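Local coordinates for nitrogenase molybdenum-iron protein alpha chain (Clostridium pasteurianum, PDB 4WES) that forms, with the beta chain, the molybdenum-iron component of nitrogenase, which reduces dinitrogen to ammonia at an iron-sulfur-molybdenum cluster, at residues K12-H24 and E36-I48. Numbering follows the deposited sequence.
Sequences KYIPKTKKTRSGH and EIVANTRTVPGII
His24 and Val38 make the larger of two patches of contact between helix 15-22, near the N terminus, with the residues up to His24, and the irregular loop that runs toward helix 54-63 from strand 25-27, an outermost strand of a mixed five-stranded sheet within this chain. Val38 lies over one face of the imidazole in a CH-pi contact, its CB 4.0 Å from the ring centroid and 12° off the ring normal. With Val38 CG1 anti to the backbone N (chi1 180°), that methyl also reaches the ring, 3.5 Å from His24 NE2. Thr41 approaches instead at the ring's edge, near its plane, where OG1 lies 3.1 Å from His24 CE1. On the ring's other nitrogen, ND1 is hydrogen-bonded to Asp442, which helps fix the rotation of the imidazole. Next to this pair the backbones join directly: Val38 N donates to Gly23 O (2.9 Å), approaching from above the carbonyl plane. A water donates to the same oxygen and to Glu36 O, so Gly23 O accepts two hydrogen bonds.

Farther along, where the chain turns back at the type II beta turn 44-47, Ile47 supplies the second patch. In one of its two conformers, its CD1 methyl lies among three side chains of the helical segment, touching Tyr13 CE1 at 3.8 Å, the aliphatic CD of Arg21 and the methyl of Thr17. Val44 flanks this group, its CG2 meeting Thr20 CG2 tip to tip in one conformer of Thr20. The beta chain borders this end of the contact, its Asn90 bonding to Thr17 OG1 and Pro45 O. Arg21, salt-bridged to Asp448, folds back through bends at chi2 and chi3, laying CG over a face of the Tyr13 ring, offset toward its rim, and bringing NE to Tyr13 OH, also hydrogen-bonded to Asn445 ND2, in a nearly straight 3.1 Å hydrogen bond that lies in the guanidinium plane.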
loop_
_atom_site.group_PDB
_atom_site.type_symbol
_atom_site.label_atom_id
_atom_site.label_comp_id
_atom_site.label_asym_id
_atom_site.label_seq_id
_atom_site.Cartn_x
_atom_site.Cartn_y
_atom_site.Cartn_z
ATOM N N LYS A 12 39.064 -5.217 -28.500
ATOM C CA LYS A 12 39.270 -4.009 -27.685
ATOM C C LYS A 12 40.244 -4.209 -26.510
ATOM O O LYS A 12 40.743 -3.222 -25.913
ATOM C CB LYS A 12 37.917 -3.501 -27.161
ATOM C CG LYS A 12 37.926 -2.085 -26.625
ATOM C CD LYS A 12 36.514 -1.662 -26.247
ATOM C CE LYS A 12 36.419 -0.217 -25.785
ATOM N NZ LYS A 12 35.038 0.096 -25.290
ATOM N N TYR A 13 40.529 -5.466 -26.183
ATOM C CA TYR A 13 41.442 -5.734 -25.084
ATOM C C TYR A 13 42.847 -5.212 -25.379
ATOM O O TYR A 13 43.328 -5.316 -26.521
ATOM C CB TYR A 13 41.551 -7.223 -24.874
ATOM C CG TYR A 13 40.369 -7.949 -24.258
ATOM C CD1 TYR A 13 39.866 -7.599 -23.007
ATOM C CD2 TYR A 13 39.882 -9.107 -24.830
ATOM C CE1 TYR A 13 38.838 -8.314 -22.419
ATOM C CE2 TYR A 13 38.865 -9.835 -24.247
ATOM C CZ TYR A 13 38.342 -9.418 -23.045
ATOM O OH TYR A 13 37.417 -10.194 -22.396
ATOM N N ILE A 14 43.509 -4.679 -24.366
ATOM C CA ILE A 14 44.930 -4.321 -24.515
ATOM C C ILE A 14 45.736 -5.606 -24.724
ATOM O O ILE A 14 45.247 -6.686 -24.404
ATOM C CB ILE A 14 45.437 -3.520 -23.295
ATOM C CG1 ILE A 14 45.419 -4.383 -22.025
ATOM C CG2 ILE A 14 44.671 -2.225 -23.140
ATOM C CD1 ILE A 14 45.865 -3.612 -20.793
ATOM N N PRO A 15 46.952 -5.497 -25.275
ATOM C CA PRO A 15 47.627 -6.733 -25.699
ATOM C C PRO A 15 47.794 -7.809 -24.620
ATOM O O PRO A 15 47.539 -8.985 -24.893
ATOM C CB PRO A 15 48.985 -6.233 -26.223
ATOM C CG PRO A 15 48.648 -4.875 -26.731
ATOM C CD PRO A 15 47.634 -4.302 -25.801
ATOM N N LYS A 16 48.175 -7.415 -23.398
ATOM C CA LYS A 16 48.381 -8.399 -22.326
ATOM C C LYS A 16 47.077 -9.144 -22.041
ATOM O O LYS A 16 47.034 -10.372 -21.872
ATOM C CB LYS A 16 48.945 -7.712 -21.069
ATOM C CG LYS A 16 49.278 -8.624 -19.895
ATOM C CD LYS A 16 49.922 -7.839 -18.742
ATOM C CE LYS A 16 50.092 -8.691 -17.488
ATOM N NZ LYS A 16 50.948 -8.014 -16.473
ATOM N N THR A 17 46.001 -8.378 -21.924
ATOM C CA THR A 17 44.696 -8.949 -21.613
ATOM C C THR A 17 44.146 -9.787 -22.775
ATOM O O THR A 17 43.537 -10.832 -22.534
ATOM C CB THR A 17 43.733 -7.815 -21.256
ATOM O OG1 THR A 17 44.341 -7.034 -20.221
ATOM C CG2 THR A 17 42.375 -8.355 -20.784
ATOM N N LYS A 18 44.354 -9.331 -24.000
ATOM C CA LYS A 18 43.928 -10.057 -25.166
ATOM C C LYS A 18 44.554 -11.441 -25.173
ATOM O O LYS A 18 43.878 -12.445 -25.396
ATOM C CB LYS A 18 44.276 -9.270 -26.439
ATOM C CG LYS A 18 43.609 -9.774 -27.689
ATOM C CD LYS A 18 44.040 -8.987 -28.925
ATOM C CE LYS A 18 43.144 -9.275 -30.108
ATOM N NZ LYS A 18 43.592 -8.561 -31.346
ATOM N N LYS A 19 45.852 -11.494 -24.932
ATOM C CA LYS A 19 46.581 -12.742 -24.942
ATOM C C LYS A 19 46.032 -13.714 -23.917
ATOM O O LYS A 19 45.838 -14.885 -24.225
ATOM C CB LYS A 19 48.068 -12.479 -24.684
ATOM C CG LYS A 19 48.986 -13.683 -24.751
ATOM C CD LYS A 19 50.447 -13.279 -24.535
ATOM C CE LYS A 19 51.351 -14.486 -24.273
ATOM N NZ LYS A 19 52.804 -14.132 -24.273
ATOM N N THR A 20 45.759 -13.240 -22.696
ATOM C CA THR A 20 45.303 -14.161 -21.666
ATOM C C THR A 20 43.824 -14.508 -21.860
ATOM O O THR A 20 43.437 -15.646 -21.635
ATOM C CB THR A 20 45.679 -13.684 -20.235
ATOM O OG1 THR A 20 45.473 -14.753 -19.301
ATOM C CG2 THR A 20 44.885 -12.473 -19.813
ATOM N N ARG A 21 43.011 -13.577 -22.327
ATOM C CA ARG A 21 41.591 -13.864 -22.538
ATOM C C ARG A 21 41.315 -14.767 -23.730
ATOM O O ARG A 21 40.319 -15.510 -23.708
ATOM C CB ARG A 21 40.772 -12.572 -22.666
ATOM C CG ARG A 21 40.610 -11.765 -21.401
ATOM C CD ARG A 21 39.743 -12.474 -20.358
ATOM N NE ARG A 21 38.362 -12.668 -20.838
ATOM C CZ ARG A 21 37.586 -13.676 -20.475
ATOM N NH1 ARG A 21 36.375 -13.769 -20.982
ATOM N NH2 ARG A 21 38.042 -14.641 -19.669
ATOM N N SER A 22 42.171 -14.764 -24.741
ATOM C CA SER A 22 41.928 -15.527 -25.941
ATOM C C SER A 22 41.665 -16.984 -25.626
ATOM O O SER A 22 40.795 -17.593 -26.218
ATOM C CB SER A 22 43.121 -15.432 -26.881
ATOM O OG SER A 22 42.904 -16.128 -28.090
ATOM N N GLY A 23 42.422 -17.554 -24.693
ATOM C CA GLY A 23 42.248 -18.959 -24.392
ATOM C C GLY A 23 40.949 -19.320 -23.709
ATOM O O GLY A 23 40.560 -20.488 -23.687
ATOM N N HIS A 24 40.257 -18.329 -23.139
ATOM C CA HIS A 24 38.985 -18.522 -22.430
ATOM C C HIS A 24 37.767 -18.508 -23.358
ATOM O O HIS A 24 36.639 -18.645 -22.881
ATOM C CB HIS A 24 38.837 -17.447 -21.364
ATOM C CG HIS A 24 39.857 -17.539 -20.283
ATOM N ND1 HIS A 24 39.598 -18.078 -19.031
ATOM C CD2 HIS A 24 41.159 -17.179 -20.272
ATOM C CE1 HIS A 24 40.702 -18.048 -18.307
ATOM N NE2 HIS A 24 41.660 -17.490 -19.034
ATOM N N GLU A 36 40.071 -27.248 -26.736
ATOM C CA GLU A 36 40.507 -27.030 -25.367
ATOM C C GLU A 36 40.283 -25.574 -24.954
ATOM O O GLU A 36 40.604 -24.657 -25.717
ATOM C CB GLU A 36 41.982 -27.387 -25.268
ATOM C CG GLU A 36 42.642 -27.106 -23.962
ATOM C CD GLU A 36 44.026 -27.755 -23.815
ATOM O OE1 GLU A 36 44.671 -27.427 -22.783
ATOM O OE2 GLU A 36 44.453 -28.569 -24.691
ATOM N N ILE A 37 39.770 -25.396 -23.742
ATOM C CA ILE A 37 39.525 -24.074 -23.188
ATOM C C ILE A 37 40.494 -23.870 -22.031
ATOM O O ILE A 37 40.973 -24.847 -21.421
ATOM C CB ILE A 37 38.044 -23.912 -22.758
ATOM C CG1 ILE A 37 37.629 -22.430 -22.643
ATOM C CG2 ILE A 37 37.736 -24.685 -21.468
ATOM C CD1 ILE A 37 36.134 -22.224 -22.567
ATOM N N VAL A 38 40.742 -22.611 -21.694
ATOM C CA VAL A 38 41.413 -22.218 -20.461
ATOM C C VAL A 38 40.321 -21.845 -19.470
ATOM O O VAL A 38 39.433 -21.072 -19.796
ATOM C CB VAL A 38 42.396 -21.052 -20.679
ATOM C CG1 VAL A 38 43.061 -20.684 -19.347
ATOM C CG2 VAL A 38 43.449 -21.426 -21.705
ATOM N N ALA A 39 40.387 -22.410 -18.259
ATOM C CA ALA A 39 39.379 -22.184 -17.234
ATOM C C ALA A 39 40.022 -22.268 -15.860
ATOM O O ALA A 39 41.141 -22.779 -15.714
ATOM C CB ALA A 39 38.274 -23.212 -17.367
ATOM N N ASN A 40 39.315 -21.781 -14.845
ATOM C CA ASN A 40 39.790 -21.873 -13.470
ATOM C C ASN A 40 41.159 -21.251 -13.275
ATOM O O ASN A 40 42.005 -21.773 -12.564
ATOM C CB ASN A 40 39.742 -23.341 -13.002
ATOM C CG ASN A 40 40.038 -23.516 -11.511
ATOM O OD1 ASN A 40 40.674 -24.540 -11.108
ATOM N ND2 ASN A 40 39.609 -22.605 -10.714
ATOM N N THR A 41 41.365 -20.098 -13.906
ATOM C CA THR A 41 42.530 -19.259 -13.658
ATOM C C THR A 41 42.064 -17.979 -12.992
ATOM O O THR A 41 40.870 -17.699 -12.873
ATOM C CB THR A 41 43.302 -18.955 -14.942
ATOM O OG1 THR A 41 42.497 -18.168 -15.806
ATOM C CG2 THR A 41 43.725 -20.227 -15.682
ATOM N N ARG A 42 43.009 -17.151 -12.565
ATOM C CA ARG A 42 42.685 -15.933 -11.859
ATOM C C ARG A 42 41.834 -14.999 -12.724
ATOM O O ARG A 42 41.867 -15.021 -13.959
ATOM C CB ARG A 42 43.957 -15.211 -11.397
ATOM C CG ARG A 42 44.766 -14.589 -12.517
ATOM C CD ARG A 42 45.839 -13.674 -11.965
ATOM N NE ARG A 42 46.958 -14.392 -11.409
ATOM C CZ ARG A 42 48.099 -13.827 -11.022
ATOM N NH1 ARG A 42 48.264 -12.516 -11.130
ATOM N NH2 ARG A 42 49.077 -14.575 -10.532
ATOM N N THR A 43 41.033 -14.182 -12.066
ATOM C CA THR A 43 40.292 -13.142 -12.733
ATOM C C THR A 43 41.245 -12.027 -13.124
ATOM O O THR A 43 42.103 -11.623 -12.336
ATOM C CB THR A 43 39.232 -12.543 -11.796
ATOM O OG1 THR A 43 38.526 -13.619 -11.146
ATOM C CG2 THR A 43 38.279 -11.666 -12.545
ATOM N N VAL A 44 41.102 -11.482 -14.331
ATOM C CA VAL A 44 41.872 -10.280 -14.680
ATOM C C VAL A 44 41.347 -9.096 -13.863
ATOM O O VAL A 44 40.156 -8.801 -13.893
ATOM C CB VAL A 44 41.740 -9.964 -16.187
ATOM C CG1 VAL A 44 42.498 -8.694 -16.506
ATOM C CG2 VAL A 44 42.241 -11.111 -17.041
ATOM N N PRO A 45 42.224 -8.415 -13.122
ATOM C CA PRO A 45 41.753 -7.242 -12.391
ATOM C C PRO A 45 41.141 -6.182 -13.291
ATOM O O PRO A 45 41.685 -5.877 -14.353
ATOM C CB PRO A 45 43.026 -6.731 -11.700
ATOM C CG PRO A 45 43.864 -7.967 -11.540
ATOM C CD PRO A 45 43.637 -8.708 -12.823
ATOM N N GLY A 46 40.020 -5.621 -12.871
ATOM C CA GLY A 46 39.384 -4.492 -13.528
ATOM C C GLY A 46 38.470 -4.813 -14.695
ATOM O O GLY A 46 37.923 -3.881 -15.294
ATOM N N ILE A 47 38.262 -6.099 -15.007
ATOM C CA ILE A 47 37.578 -6.529 -16.209
ATOM C C ILE A 47 36.031 -6.536 -16.089
ATOM O O ILE A 47 35.356 -6.711 -17.096
ATOM C CB ILE A 47 38.198 -7.889 -16.623
ATOM C CG1 ILE A 47 38.199 -8.040 -18.149
ATOM C CG2 ILE A 47 37.500 -9.032 -15.908
ATOM C CD1 ILE A 47 39.141 -9.063 -18.740
ATOM N N ILE A 48 35.528 -6.377 -14.856
ATOM C CA ILE A 48 34.090 -6.493 -14.541
ATOM C C ILE A 48 33.639 -7.963 -14.725
ATOM O O ILE A 48 33.041 -8.346 -15.706
ATOM C CB ILE A 48 33.161 -5.472 -15.216
ATOM C CG1 ILE A 48 33.685 -4.057 -14.977
ATOM C CG2 ILE A 48 31.749 -5.622 -14.663
ATOM C CD1 ILE A 48 32.866 -2.950 -15.621
HETATM O O HOH W 1 41.783 -22.247 -25.471
#